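Local structure of regulator of nonsense transcripts 2 (Homo sapiens, 4CEM) at residues Ile86-Val94 against Tyr117-Trp128; Asp149-Thr157 against Ser169-Asn177. The protein takes part in nonsense-mediated mRNA decay, in which it probably serves as a scaffold through its three MIF4G domains, the first of which forms this structure. All blocks are in the same frame, centred on the assembly; numbering follows the deposited sequence.

Contact 1 of 2, residues Ile86-Val94 against Tyr117-Trp128; sequences IAEAVASIV and YADFAPSLLQVW
V90 enters helix 120-128 as a knob into the hole formed by F120, S123, L124 and V127, and its two methyls divide that hole between them. CG1, anti to the backbone N (chi1 165°), reaches down to the backbone and lies 3.5 Å from L124 CA, and V127 CG2 touches the same methyl. CG2 turns the other way, to S123 CB and the ring of F120, where CE1 is 3.7 Å from it. The same F120 ring receives I93 CD1 at its edge, near the ring plane and 3.8 Å from CZ; the two side chains meet head-on. At the C-terminal end, V94 and W128 run antiparallel alongside each other. V94 CG1 stands over one face of the indole, 3.7 Å from the centroid of the six-membered ring and 16° off the ring normal, which is a CH-pi contact. Helix 143-158 closes this end: K145 NZ is hydrogen-bonded to V94 O, and D149 and I153 touch W128.

I86 extends the tight packing to the N-terminal end. Its CD1 approaches Y117 at CB, 3.8 Å away, while the hydroxyl of Y117 is hydrogen-bonded to the backbone N of L82. I86 CG2 lies 3.5 Å from S123 OG, a hydroxyl turned back within its own segment to bond D119 O, tilted from the carbonyl plane. The solvent side is the margin at exposed D119, where I86 CG1 comes only to 4.1 Å from D119 CB. No hydrogen bond joins the two segments, so apolar side chains carry the contact. The helix axes approach to 9.2 Å at -47°, a crossing centred on one knob-into-hole residue, V90, within the all-helical hairpin-repeat architecture of a MIF4G domain.

Contact 2 of 2, residues Asp149-Thr157 against Ser169-Asn177; sequences DLRFIAELT and SLIYEQLKN
The outer part of the I171 side chain inserts into helix 149-157 as a knob among L150, I153, A154 and T157, at the centre of a nearly antiparallel helix pair of the MIF4G helical repeat fold. The axes cross at -158° and come within 9.8 Å, and every residue that touches is buried.

Apolar packing provides the contacts across the interface. CG1 of I171 lies anti to the carbonyl carbon (chi1 -63°), and the chain then extends so that CD1 reaches the backbone of the other helix, 3.7 Å from A154 CA. I153 and I171 run antiparallel alongside each other, with their CG1 atoms 3.9 Å apart. The terminal I153 CD1 also meets L170 CD2, the two side chains lying roughly perpendicular. The branches of L150 separate: CD1 leans on the aliphatic Q174 CB at 4.0 Å, whereas CD2 faces L175 CD2. F195 and F236, from helices 189-204 and 230-259, pack against L150 and I171 respectively.

No hydrogen bond crosses between the two segments. Within helix 149-157, I153 O accepts two from T157, one from the backbone N and one from the side chain, and the two donors reach it from opposite faces of its carbonyl plane. The buried T157 hydroxyl is thereby satisfied, its OG1 sitting 2.7 Å from I153 O.

Overall arrangement
From the N terminus, helices 6-33, 42-46, 52-61 and 70-79 precede helix 86-95, which is followed by helix 103-116 and then helix 120-137; contact 1 closes this three-helix excursion by bringing its first and last members together. The chain continues into helix 143-158, and contact 2 closes the short connection between it and its successor, helix 164-181. The two contacts therefore stand in series, neither nested nor crossed, with centres about 16 Å apart. Their junction is formed by consecutive helices 120-137 and 143-158: W128 CD2 packs 3.7 Å from I153 CG2, and L124 CD2 lies 3.6 Å from L156 CD1, so the two contacts are joined directly by side-chain packing.

Contact 1 of 2, residues Ile86-Val94 against Tyr117-Trp128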
ATOM      1  N   ILE A  86     -21.856  -1.866  13.757  1.00 43.19           N
ATOM      2  CA  ILE A  86     -21.035  -1.352  12.666  1.00 45.82           C
ATOM      3  C   ILE A  86     -19.839  -0.579  13.204  1.00 47.14           C
ATOM      4  O   ILE A  86     -18.692  -0.919  12.918  1.00 49.71           O
ATOM      5  CB  ILE A  86     -21.846  -0.447  11.701  1.00 46.83           C
ATOM      6  CG1 ILE A  86     -22.934  -1.250  10.973  1.00 46.88           C
ATOM      7  CG2 ILE A  86     -20.935   0.205  10.672  1.00 47.04           C
ATOM      8  CD1 ILE A  86     -22.397  -2.355  10.089  1.00 46.17           C
ATOM      9  N   ALA A  87     -20.109   0.451  13.998  1.00 49.61           N
ATOM     10  CA  ALA A  87     -19.055   1.335  14.500  1.00 48.35           C
ATOM     11  C   ALA A  87     -17.945   0.559  15.192  1.00 47.97           C
ATOM     12  O   ALA A  87     -16.771   0.875  15.018  1.00 50.91           O
ATOM     13  CB  ALA A  87     -19.638   2.380  15.436  1.00 46.59           C
ATOM     14  N   GLU A  88     -18.320  -0.467  15.952  1.00 48.44           N
ATOM     15  CA  GLU A  88     -17.354  -1.297  16.686  1.00 49.70           C
ATOM     16  C   GLU A  88     -16.551  -2.172  15.724  1.00 47.99           C
ATOM     17  O   GLU A  88     -15.326  -2.257  15.824  1.00 47.42           O
ATOM     18  CB  GLU A  88     -18.063  -2.184  17.724  1.00 52.65           C
ATOM     19  CG  GLU A  88     -18.874  -1.431  18.778  1.00 55.58           C
ATOM     20  CD  GLU A  88     -20.319  -1.164  18.359  1.00 60.40           C
ATOM     21  OE1 GLU A  88     -20.549  -0.525  17.303  1.00 60.67           O
ATOM     22  OE2 GLU A  88     -21.239  -1.597  19.089  1.00 67.21           O
ATOM     23  N   ALA A  89     -17.256  -2.805  14.786  1.00 46.99           N
ATOM     24  CA  ALA A  89     -16.637  -3.650  13.766  1.00 44.85           C
ATOM     25  C   ALA A  89     -15.680  -2.846  12.890  1.00 43.99           C
ATOM     26  O   ALA A  89     -14.578  -3.291  12.587  1.00 43.23           O
ATOM     27  CB  ALA A  89     -17.705  -4.312  12.911  1.00 44.40           C
ATOM     28  N   VAL A  90     -16.101  -1.652  12.494  1.00 43.94           N
ATOM     29  CA  VAL A  90     -15.240  -0.761  11.731  1.00 43.82           C
ATOM     30  C   VAL A  90     -13.953  -0.455  12.506  1.00 44.94           C
ATOM     31  O   VAL A  90     -12.861  -0.483  11.940  1.00 46.40           O
ATOM     32  CB  VAL A  90     -15.982   0.540  11.370  1.00 44.67           C
ATOM     33  CG1 VAL A  90     -15.008   1.610  10.910  1.00 45.28           C
ATOM     34  CG2 VAL A  90     -17.030   0.267  10.300  1.00 43.85           C
ATOM     35  N   ALA A  91     -14.083  -0.192  13.805  1.00 45.93           N
ATOM     36  CA  ALA A  91     -12.930   0.136  14.652  1.00 43.57           C
ATOM     37  C   ALA A  91     -11.922  -1.012  14.725  1.00 42.18           C
ATOM     38  O   ALA A  91     -10.720  -0.787  14.610  1.00 42.08           O
ATOM     39  CB  ALA A  91     -13.392   0.529  16.048  1.00 42.22           C
ATOM     40  N   SER A  92     -12.411  -2.235  14.920  1.00 41.73           N
ATOM     41  CA  SER A  92     -11.550  -3.426  14.901  1.00 41.74           C
ATOM     42  C   SER A  92     -10.785  -3.527  13.578  1.00 41.56           C
ATOM     43  O   SER A  92      -9.577  -3.722  13.561  1.00 43.24           O
ATOM     44  CB  SER A  92     -12.383  -4.691  15.106  1.00 41.96           C
ATOM     45  OG  SER A  92     -13.014  -4.691  16.374  1.00 42.56           O
ATOM     46  N   ILE A  93     -11.505  -3.370  12.474  1.00 42.54           N
ATOM     47  CA  ILE A  93     -10.927  -3.446  11.128  1.00 41.75           C
ATOM     48  C   ILE A  93      -9.824  -2.402  10.914  1.00 43.13           C
ATOM     49  O   ILE A  93      -8.768  -2.723  10.380  1.00 44.04           O
ATOM     50  CB  ILE A  93     -12.023  -3.295  10.041  1.00 40.20           C
ATOM     51  CG1 ILE A  93     -12.932  -4.529  10.021  1.00 38.40           C
ATOM     52  CG2 ILE A  93     -11.410  -3.074   8.667  1.00 39.52           C
ATOM     53  CD1 ILE A  93     -14.225  -4.329   9.265  1.00 36.87           C
ATOM     54  N   VAL A  94     -10.051  -1.163  11.333  1.00 43.67           N
ATOM     55  CA  VAL A  94      -9.044  -0.120  11.130  1.00 45.91           C
ATOM     56  C   VAL A  94      -7.795  -0.316  12.003  1.00 47.73           C
ATOM     57  O   VAL A  94      -6.678  -0.047  11.561  1.00 48.54           O
ATOM     58  CB  VAL A  94      -9.624   1.287  11.360  1.00 45.43           C
ATOM     59  CG1 VAL A  94      -8.532   2.340  11.236  1.00 43.84           C
ATOM     60  CG2 VAL A  94     -10.747   1.559  10.371  1.00 44.69           C
ATOM     61  N   TYR A 117     -24.788  -3.977   4.721  1.00 36.99           N
ATOM     62  CA  TYR A 117     -25.108  -2.826   5.577  1.00 38.91           C
ATOM     63  C   TYR A 117     -24.743  -1.458   4.984  1.00 38.36           C
ATOM     64  O   TYR A 117     -23.565  -1.144   4.801  1.00 38.13           O
ATOM     65  CB  TYR A 117     -24.374  -2.964   6.911  1.00 40.84           C
ATOM     66  CG  TYR A 117     -24.607  -4.282   7.611  1.00 42.92           C
ATOM     67  CD1 TYR A 117     -25.760  -4.500   8.361  1.00 43.69           C
ATOM     68  CD2 TYR A 117     -23.668  -5.301   7.549  1.00 42.60           C
ATOM     69  CE1 TYR A 117     -25.973  -5.700   9.017  1.00 43.49           C
ATOM     70  CE2 TYR A 117     -23.877  -6.503   8.205  1.00 42.93           C
ATOM     71  CZ  TYR A 117     -25.030  -6.693   8.933  1.00 42.26           C
ATOM     72  OH  TYR A 117     -25.242  -7.879   9.577  1.00 43.14           O
ATOM     73  N   ALA A 118     -25.760  -0.633   4.741  1.00 38.64           N
ATOM     74  CA  ALA A 118     -25.576   0.735   4.242  1.00 38.07           C
ATOM     75  C   ALA A 118     -24.691   1.615   5.122  1.00 38.83           C
ATOM     76  O   ALA A 118     -24.003   2.491   4.613  1.00 43.12           O
ATOM     77  CB  ALA A 118     -26.928   1.400   4.030  1.00 36.08           C
ATOM     78  N   ASP A 119     -24.687   1.380   6.430  1.00 41.21           N
ATOM     79  CA  ASP A 119     -23.891   2.194   7.363  1.00 41.76           C
ATOM     80  C   ASP A 119     -22.397   1.936   7.316  1.00 41.56           C
ATOM     81  O   ASP A 119     -21.625   2.700   7.901  1.00 42.70           O
ATOM     82  CB  ASP A 119     -24.334   1.953   8.810  1.00 43.22           C
ATOM     83  CG  ASP A 119     -25.709   2.476   9.092  1.00 44.75           C
ATOM     84  OD1 ASP A 119     -26.310   3.085   8.185  1.00 44.98           O
ATOM     85  OD2 ASP A 119     -26.197   2.268  10.225  1.00 50.09           O
ATOM     86  N   PHE A 120     -21.981   0.864   6.654  1.00 40.99           N
ATOM     87  CA  PHE A 120     -20.592   0.434   6.747  1.00 39.53           C
ATOM     88  C   PHE A 120     -19.607   1.413   6.125  1.00 37.68           C
ATOM     89  O   PHE A 120     -18.686   1.871   6.797  1.00 37.56           O
ATOM     90  CB  PHE A 120     -20.409  -0.948   6.120  1.00 40.73           C
ATOM     91  CG  PHE A 120     -19.037  -1.525   6.338  1.00 40.51           C
ATOM     92  CD1 PHE A 120     -18.633  -1.921   7.610  1.00 39.97           C
ATOM     93  CD2 PHE A 120     -18.146  -1.662   5.284  1.00 39.34           C
ATOM     94  CE1 PHE A 120     -17.371  -2.446   7.826  1.00 39.74           C
ATOM     95  CE2 PHE A 120     -16.882  -2.186   5.496  1.00 40.21           C
ATOM     96  CZ  PHE A 120     -16.493  -2.578   6.767  1.00 40.23           C
ATOM     97  N   ALA A 121     -19.797   1.726   4.847  1.00 37.80           N
ATOM     98  CA  ALA A 121     -18.811   2.523   4.099  1.00 37.82           C
ATOM     99  C   ALA A 121     -18.565   3.894   4.727  1.00 36.58           C
ATOM    100  O   ALA A 121     -17.410   4.265   4.940  1.00 36.91           O
ATOM    101  CB  ALA A 121     -19.210   2.664   2.633  1.00 36.63           C
ATOM    102  N   PRO A 122     -19.643   4.642   5.047  1.00 36.81           N
ATOM    103  CA  PRO A 122     -19.491   5.948   5.722  1.00 37.10           C
ATOM    104  C   PRO A 122     -18.747   5.869   7.064  1.00 38.16           C
ATOM    105  O   PRO A 122     -17.865   6.689   7.330  1.00 37.80           O
ATOM    106  CB  PRO A 122     -20.933   6.401   5.938  1.00 36.65           C
ATOM    107  CG  PRO A 122     -21.726   5.674   4.904  1.00 36.51           C
ATOM    108  CD  PRO A 122     -21.060   4.335   4.777  1.00 36.93           C
ATOM    109  N   SER A 123     -19.081   4.873   7.883  1.00 40.48           N
ATOM    110  CA  SER A 123     -18.347   4.627   9.133  1.00 42.09           C
ATOM    111  C   SER A 123     -16.880   4.285   8.896  1.00 43.30           C
ATOM    112  O   SER A 123     -16.001   4.857   9.546  1.00 45.54           O
ATOM    113  CB  SER A 123     -18.997   3.498   9.923  1.00 43.41           C
ATOM    114  OG  SER A 123     -20.408   3.622   9.884  1.00 46.32           O
ATOM    115  N   LEU A 124     -16.615   3.356   7.974  1.00 42.97           N
ATOM    116  CA  LEU A 124     -15.231   2.953   7.655  1.00 41.47           C
ATOM    117  C   LEU A 124     -14.413   4.165   7.225  1.00 41.96           C
ATOM    118  O   LEU A 124     -13.329   4.423   7.759  1.00 42.20           O
ATOM    119  CB  LEU A 124     -15.205   1.883   6.555  1.00 41.05           C
ATOM    120  CG  LEU A 124     -13.849   1.214   6.281  1.00 40.73           C
ATOM    121  CD1 LEU A 124     -13.422   0.355   7.459  1.00 40.16           C
ATOM    122  CD2 LEU A 124     -13.875   0.385   5.002  1.00 40.14           C
ATOM    123  N   LEU A 125     -14.950   4.917   6.268  1.00 41.28           N
ATOM    124  CA  LEU A 125     -14.303   6.134   5.799  1.00 41.68           C
ATOM    125  C   LEU A 125     -14.045   7.065   6.966  1.00 44.29           C
ATOM    126  O   LEU A 125     -12.909   7.468   7.202  1.00 47.72           O
ATOM    127  CB  LEU A 125     -15.180   6.843   4.766  1.00 40.29           C
ATOM    128  CG  LEU A 125     -14.698   8.197   4.256  1.00 39.46           C
ATOM    129  CD1 LEU A 125     -13.359   8.048   3.553  1.00 37.18           C
ATOM    130  CD2 LEU A 125     -15.748   8.812   3.334  1.00 38.36           C
ATOM    131  N   GLN A 126     -15.102   7.390   7.703  1.00 46.03           N
ATOM    132  CA  GLN A 126     -15.009   8.377   8.776  1.00 48.62           C
ATOM    133  C   GLN A 126     -13.965   7.962   9.816  1.00 46.55           C
ATOM    134  O   GLN A 126     -13.136   8.774  10.223  1.00 46.75           O
ATOM    135  CB  GLN A 126     -16.389   8.610   9.402  1.00 51.13           C
ATOM    136  CG  GLN A 126     -16.441   9.727  10.432  1.00 54.93           C
ATOM    137  CD  GLN A 126     -16.556   9.215  11.863  1.00 59.88           C
ATOM    138  OE1 GLN A 126     -15.784   9.818  12.770  1.00 60.58           O
ATOM    139  NE2 GLN A 126     -17.336   8.298  12.153  1.00 63.04           N
ATOM    140  N   VAL A 127     -13.961   6.685  10.181  1.00 46.32           N
ATOM    141  CA  VAL A 127     -13.011   6.172  11.171  1.00 47.84           C
ATOM    142  C   VAL A 127     -11.566   6.128  10.666  1.00 49.89           C
ATOM    143  O   VAL A 127     -10.637   6.275  11.462  1.00 54.48           O
ATOM    144  CB  VAL A 127     -13.418   4.774  11.680  1.00 47.35           C
ATOM    145  CG1 VAL A 127     -12.435   4.281  12.733  1.00 47.19           C
ATOM    146  CG2 VAL A 127     -14.824   4.814  12.255  1.00 45.66           C
ATOM    147  N   TRP A 128     -11.370   5.916   9.365  1.00 49.91           N
ATOM    148  CA  TRP A 128     -10.037   6.071   8.767  1.00 50.64           C
ATOM    149  C   TRP A 128      -9.553   7.496   8.846  1.00 52.15           C
ATOM    150  O   TRP A 128      -8.372   7.742   9.103  1.00 52.05           O
ATOM    151  CB  TRP A 128     -10.013   5.629   7.299  1.00 50.46           C
ATOM    152  CG  TRP A 128      -9.765   4.157   7.081  1.00 48.18           C
ATOM    153  CD1 TRP A 128     -10.603   3.240   6.467  1.00 48.03           C
ATOM    154  CD2 TRP A 128      -8.582   3.390   7.461  1.00 47.42           C
ATOM    155  NE1 TRP A 128     -10.041   1.993   6.451  1.00 47.04           N
ATOM    156  CE2 TRP A 128      -8.831   2.013   7.028  1.00 47.13           C
ATOM    157  CE3 TRP A 128      -7.392   3.690   8.097  1.00 47.27           C
ATOM    158  CZ2 TRP A 128      -7.910   1.000   7.234  1.00 48.48           C
ATOM    159  CZ3 TRP A 128      -6.469   2.663   8.296  1.00 48.76           C
ATOM    160  CH2 TRP A 128      -6.723   1.347   7.875  1.00 48.15           C
TER

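Contact 2 of 2, residues Asp149-Thr157 against Ser169-Asn177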
ATOM      1  N   ASP A 149      -1.849   0.247   5.814  1.00 48.60           N
ATOM      2  CA  ASP A 149      -3.014   1.128   5.783  1.00 48.73           C
ATOM      3  C   ASP A 149      -3.196   1.745   4.408  1.00 47.88           C
ATOM      4  O   ASP A 149      -4.300   1.743   3.853  1.00 46.96           O
ATOM      5  CB  ASP A 149      -2.893   2.256   6.819  1.00 51.27           C
ATOM      6  CG  ASP A 149      -3.175   1.797   8.244  1.00 51.69           C
ATOM      7  OD1 ASP A 149      -3.357   0.580   8.465  1.00 51.69           O
ATOM      8  OD2 ASP A 149      -3.215   2.669   9.147  1.00 53.25           O
ATOM      9  N   LEU A 150      -2.108   2.277   3.860  1.00 48.71           N
ATOM     10  CA  LEU A 150      -2.171   2.941   2.564  1.00 47.67           C
ATOM     11  C   LEU A 150      -2.616   1.950   1.490  1.00 46.53           C
ATOM     12  O   LEU A 150      -3.483   2.256   0.678  1.00 47.60           O
ATOM     13  CB  LEU A 150      -0.832   3.577   2.202  1.00 47.83           C
ATOM     14  CG  LEU A 150      -0.899   4.586   1.050  1.00 49.30           C
ATOM     15  CD1 LEU A 150      -1.630   5.845   1.481  1.00 52.07           C
ATOM     16  CD2 LEU A 150       0.494   4.929   0.539  1.00 48.83           C
ATOM     17  N   ARG A 151      -2.043   0.755   1.499  1.00 45.43           N
ATOM     18  CA  ARG A 151      -2.466  -0.265   0.557  1.00 45.44           C
ATOM     19  C   ARG A 151      -3.930  -0.616   0.774  1.00 43.66           C
ATOM     20  O   ARG A 151      -4.687  -0.788  -0.188  1.00 42.00           O
ATOM     21  CB  ARG A 151      -1.619  -1.523   0.694  1.00 47.92           C
ATOM     22  CG  ARG A 151      -2.151  -2.685  -0.133  1.00 50.70           C
ATOM     23  CD  ARG A 151      -1.397  -3.956   0.160  1.00 51.45           C
ATOM     24  NE  ARG A 151      -1.971  -5.086  -0.558  1.00 53.68           N
ATOM     25  CZ  ARG A 151      -1.523  -6.335  -0.462  1.00 55.30           C
ATOM     26  NH1 ARG A 151      -0.495  -6.621   0.326  1.00 57.08           N
ATOM     27  NH2 ARG A 151      -2.106  -7.304  -1.157  1.00 56.66           N
ATOM     28  N   PHE A 152      -4.312  -0.734   2.044  1.00 43.25           N
ATOM     29  CA  PHE A 152      -5.665  -1.127   2.416  1.00 41.90           C
ATOM     30  C   PHE A 152      -6.672  -0.096   1.888  1.00 41.82           C
ATOM     31  O   PHE A 152      -7.573  -0.457   1.137  1.00 41.20           O
ATOM     32  CB  PHE A 152      -5.759  -1.285   3.935  1.00 43.04           C
ATOM     33  CG  PHE A 152      -6.992  -2.026   4.433  1.00 43.90           C
ATOM     34  CD1 PHE A 152      -8.012  -2.451   3.583  1.00 43.39           C
ATOM     35  CD2 PHE A 152      -7.123  -2.293   5.794  1.00 43.03           C
ATOM     36  CE1 PHE A 152      -9.121  -3.110   4.081  1.00 43.25           C
ATOM     37  CE2 PHE A 152      -8.233  -2.950   6.291  1.00 42.44           C
ATOM     38  CZ  PHE A 152      -9.231  -3.360   5.433  1.00 43.02           C
ATOM     39  N   ILE A 153      -6.509   1.183   2.234  1.00 42.70           N
ATOM     40  CA  ILE A 153      -7.455   2.204   1.744  1.00 43.15           C
ATOM     41  C   ILE A 153      -7.445   2.311   0.214  1.00 42.42           C
ATOM     42  O   ILE A 153      -8.488   2.618  -0.400  1.00 41.20           O
ATOM     43  CB  ILE A 153      -7.266   3.601   2.392  1.00 44.37           C
ATOM     44  CG1 ILE A 153      -5.929   4.223   2.006  1.00 45.32           C
ATOM     45  CG2 ILE A 153      -7.409   3.522   3.911  1.00 44.32           C
ATOM     46  CD1 ILE A 153      -5.759   5.626   2.542  1.00 46.04           C
ATOM     47  N   ALA A 154      -6.283   2.035  -0.389  1.00 40.32           N
ATOM     48  CA  ALA A 154      -6.166   1.899  -1.853  1.00 38.75           C
ATOM     49  C   ALA A 154      -7.103   0.817  -2.400  1.00 37.62           C
ATOM     50  O   ALA A 154      -7.932   1.109  -3.252  1.00 36.34           O
ATOM     51  CB  ALA A 154      -4.732   1.604  -2.255  1.00 38.23           C
ATOM     52  N   GLU A 155      -6.999  -0.416  -1.900  1.00 36.15           N
ATOM     53  CA  GLU A 155      -7.897  -1.481  -2.366  1.00 37.46           C
ATOM     54  C   GLU A 155      -9.350  -1.115  -2.144  1.00 36.64           C
ATOM     55  O   GLU A 155     -10.176  -1.266  -3.049  1.00 35.47           O
ATOM     56  CB  GLU A 155      -7.631  -2.825  -1.676  1.00 38.76           C
ATOM     57  CG  GLU A 155      -6.490  -3.635  -2.265  1.00 41.11           C
ATOM     58  CD  GLU A 155      -6.652  -3.954  -3.741  1.00 41.48           C
ATOM     59  OE1 GLU A 155      -7.785  -4.101  -4.239  1.00 44.69           O
ATOM     60  OE2 GLU A 155      -5.622  -4.070  -4.407  1.00 42.56           O
ATOM     61  N   LEU A 156      -9.661  -0.636  -0.939  1.00 35.45           N
ATOM     62  CA  LEU A 156     -11.039  -0.293  -0.596  1.00 35.02           C
ATOM     63  C   LEU A 156     -11.636   0.708  -1.586  1.00 33.79           C
ATOM     64  O   LEU A 156     -12.846   0.708  -1.826  1.00 33.26           O
ATOM     65  CB  LEU A 156     -11.129   0.264   0.829  1.00 35.58           C
ATOM     66  CG  LEU A 156     -10.971  -0.750   1.961  1.00 34.22           C
ATOM     67  CD1 LEU A 156     -10.787  -0.019   3.277  1.00 33.49           C
ATOM     68  CD2 LEU A 156     -12.175  -1.670   2.008  1.00 33.55           C
ATOM     69  N   THR A 157     -10.793   1.564  -2.151  1.00 31.68           N
ATOM     70  CA  THR A 157     -11.244   2.465  -3.194  1.00 31.40           C
ATOM     71  C   THR A 157     -11.387   1.691  -4.512  1.00 30.86           C
ATOM     72  O   THR A 157     -12.448   1.691  -5.125  1.00 31.03           O
ATOM     73  CB  THR A 157     -10.291   3.672  -3.343  1.00 31.58           C
ATOM     74  OG1 THR A 157      -9.993   4.212  -2.046  1.00 31.59           O
ATOM     75  CG2 THR A 157     -10.915   4.750  -4.215  1.00 30.67           C
ATOM     76  N   SER A 169      -9.398  10.942  -2.835  1.00 46.98           N
ATOM     77  CA  SER A 169      -9.124  12.101  -1.997  1.00 47.53           C
ATOM     78  C   SER A 169      -8.389  11.698  -0.725  1.00 45.88           C
ATOM     79  O   SER A 169      -7.384  12.300  -0.373  1.00 46.28           O
ATOM     80  CB  SER A 169     -10.433  12.814  -1.653  1.00 48.77           C
ATOM     81  OG  SER A 169     -10.241  13.738  -0.608  1.00 54.39           O
ATOM     82  N   LEU A 170      -8.877  10.665  -0.050  1.00 45.37           N
ATOM     83  CA  LEU A 170      -8.230  10.192   1.166  1.00 46.28           C
ATOM     84  C   LEU A 170      -6.798   9.705   0.924  1.00 47.79           C
ATOM     85  O   LEU A 170      -5.910   9.996   1.717  1.00 48.60           O
ATOM     86  CB  LEU A 170      -9.053   9.081   1.799  1.00 46.97           C
ATOM     87  CG  LEU A 170      -8.609   8.685   3.204  1.00 48.88           C
ATOM     88  CD1 LEU A 170      -9.108   9.708   4.211  1.00 48.74           C
ATOM     89  CD2 LEU A 170      -9.112   7.288   3.542  1.00 48.93           C
ATOM     90  N   ILE A 171      -6.573   8.969  -0.165  1.00 49.72           N
ATOM     91  CA  ILE A 171      -5.227   8.485  -0.507  1.00 49.89           C
ATOM     92  C   ILE A 171      -4.306   9.650  -0.874  1.00 50.20           C
ATOM     93  O   ILE A 171      -3.167   9.716  -0.419  1.00 49.43           O
ATOM     94  CB  ILE A 171      -5.242   7.481  -1.686  1.00 49.92           C
ATOM     95  CG1 ILE A 171      -6.032   6.221  -1.347  1.00 48.48           C
ATOM     96  CG2 ILE A 171      -3.828   7.056  -2.068  1.00 48.72           C
ATOM     97  CD1 ILE A 171      -6.495   5.476  -2.579  1.00 48.26           C
ATOM     98  N   TYR A 172      -4.802  10.564  -1.701  1.00 54.43           N
ATOM     99  CA  TYR A 172      -4.027  11.745  -2.095  1.00 59.92           C
ATOM    100  C   TYR A 172      -3.529  12.481  -0.860  1.00 61.60           C
ATOM    101  O   TYR A 172      -2.351  12.818  -0.764  1.00 63.23           O
ATOM    102  CB  TYR A 172      -4.866  12.693  -2.964  1.00 64.04           C
ATOM    103  CG  TYR A 172      -4.051  13.736  -3.703  1.00 67.77           C
ATOM    104  CD1 TYR A 172      -3.359  13.404  -4.865  1.00 70.57           C
ATOM    105  CD2 TYR A 172      -3.970  15.052  -3.245  1.00 67.76           C
ATOM    106  CE1 TYR A 172      -2.605  14.346  -5.550  1.00 71.29           C
ATOM    107  CE2 TYR A 172      -3.219  16.001  -3.926  1.00 70.04           C
ATOM    108  CZ  TYR A 172      -2.537  15.643  -5.080  1.00 70.86           C
ATOM    109  OH  TYR A 172      -1.786  16.566  -5.777  1.00 69.18           O
ATOM    110  N   GLU A 173      -4.438  12.711   0.085  1.00 64.06           N
ATOM    111  CA  GLU A 173      -4.100  13.342   1.359  1.00 66.12           C
ATOM    112  C   GLU A 173      -2.911  12.690   2.048  1.00 64.69           C
ATOM    113  O   GLU A 173      -1.967  13.377   2.436  1.00 65.18           O
ATOM    114  CB  GLU A 173      -5.295  13.312   2.320  1.00 70.62           C
ATOM    115  CG  GLU A 173      -5.994  14.648   2.519  1.00 73.44           C
ATOM    116  CD  GLU A 173      -6.613  14.763   3.902  1.00 76.41           C
ATOM    117  OE1 GLU A 173      -7.247  13.785   4.364  1.00 77.44           O
ATOM    118  OE2 GLU A 173      -6.443  15.826   4.536  1.00 78.49           O
ATOM    119  N   GLN A 174      -2.955  11.371   2.210  1.00 62.75           N
ATOM    120  CA  GLN A 174      -1.917  10.688   2.972  1.00 64.30           C
ATOM    121  C   GLN A 174      -0.609  10.647   2.201  1.00 65.76           C
ATOM    122  O   GLN A 174       0.458  10.657   2.805  1.00 68.05           O
ATOM    123  CB  GLN A 174      -2.342   9.273   3.369  1.00 66.65           C
ATOM    124  CG  GLN A 174      -3.702   9.172   4.044  1.00 68.90           C
ATOM    125  CD  GLN A 174      -3.968  10.286   5.043  1.00 73.26           C
ATOM    126  OE1 GLN A 174      -4.976  11.003   4.948  1.00 75.59           O
ATOM    127  NE2 GLN A 174      -3.061  10.448   6.000  1.00 71.87           N
ATOM    128  N   LEU A 175      -0.692  10.606   0.873  1.00 67.15           N
ATOM    129  CA  LEU A 175       0.510  10.637   0.031  1.00 68.59           C
ATOM    130  C   LEU A 175       1.225  11.978   0.128  1.00 68.65           C
ATOM    131  O   LEU A 175       2.452  12.025   0.248  1.00 71.60           O
ATOM    132  CB  LEU A 175       0.188  10.340  -1.446  1.00 69.47           C
ATOM    133  CG  LEU A 175       0.608   8.994  -2.055  1.00 68.02           C
ATOM    134  CD1 LEU A 175       0.810   9.166  -3.555  1.00 67.56           C
ATOM    135  CD2 LEU A 175       1.875   8.430  -1.429  1.00 67.09           C
ATOM    136  N   LYS A 176       0.456  13.062   0.052  1.00 69.16           N
ATOM    137  CA  LYS A 176       0.995  14.410   0.240  1.00 69.70           C
ATOM    138  C   LYS A 176       1.884  14.490   1.478  1.00 68.02           C
ATOM    139  O   LYS A 176       2.957  15.083   1.427  1.00 72.38           O
ATOM    140  CB  LYS A 176      -0.128  15.457   0.343  1.00 71.35           C
ATOM    141  CG  LYS A 176      -0.256  16.375  -0.867  1.00 72.10           C
ATOM    142  CD  LYS A 176      -0.994  17.670  -0.529  1.00 72.84           C
ATOM    143  CE  LYS A 176      -0.648  18.792  -1.503  1.00 74.24           C
ATOM    144  NZ  LYS A 176      -0.839  20.149  -0.911  1.00 75.91           N
ATOM    145  N   ASN A 177       1.442  13.887   2.578  1.00 66.54           N
ATOM    146  CA  ASN A 177       2.196  13.938   3.831  1.00 68.15           C
ATOM    147  C   ASN A 177       3.541  13.238   3.716  1.00 71.81           C
ATOM    148  O   ASN A 177       4.557  13.741   4.203  1.00 73.74           O
ATOM    149  CB  ASN A 177       1.387  13.337   4.981  1.00 65.89           C
ATOM    150  CG  ASN A 177       0.137  14.133   5.293  1.00 64.51           C
ATOM    151  OD1 ASN A 177      -0.779  13.634   5.938  1.00 64.75           O
ATOM    152  ND2 ASN A 177       0.086  15.374   4.821  1.00 63.73           N
TER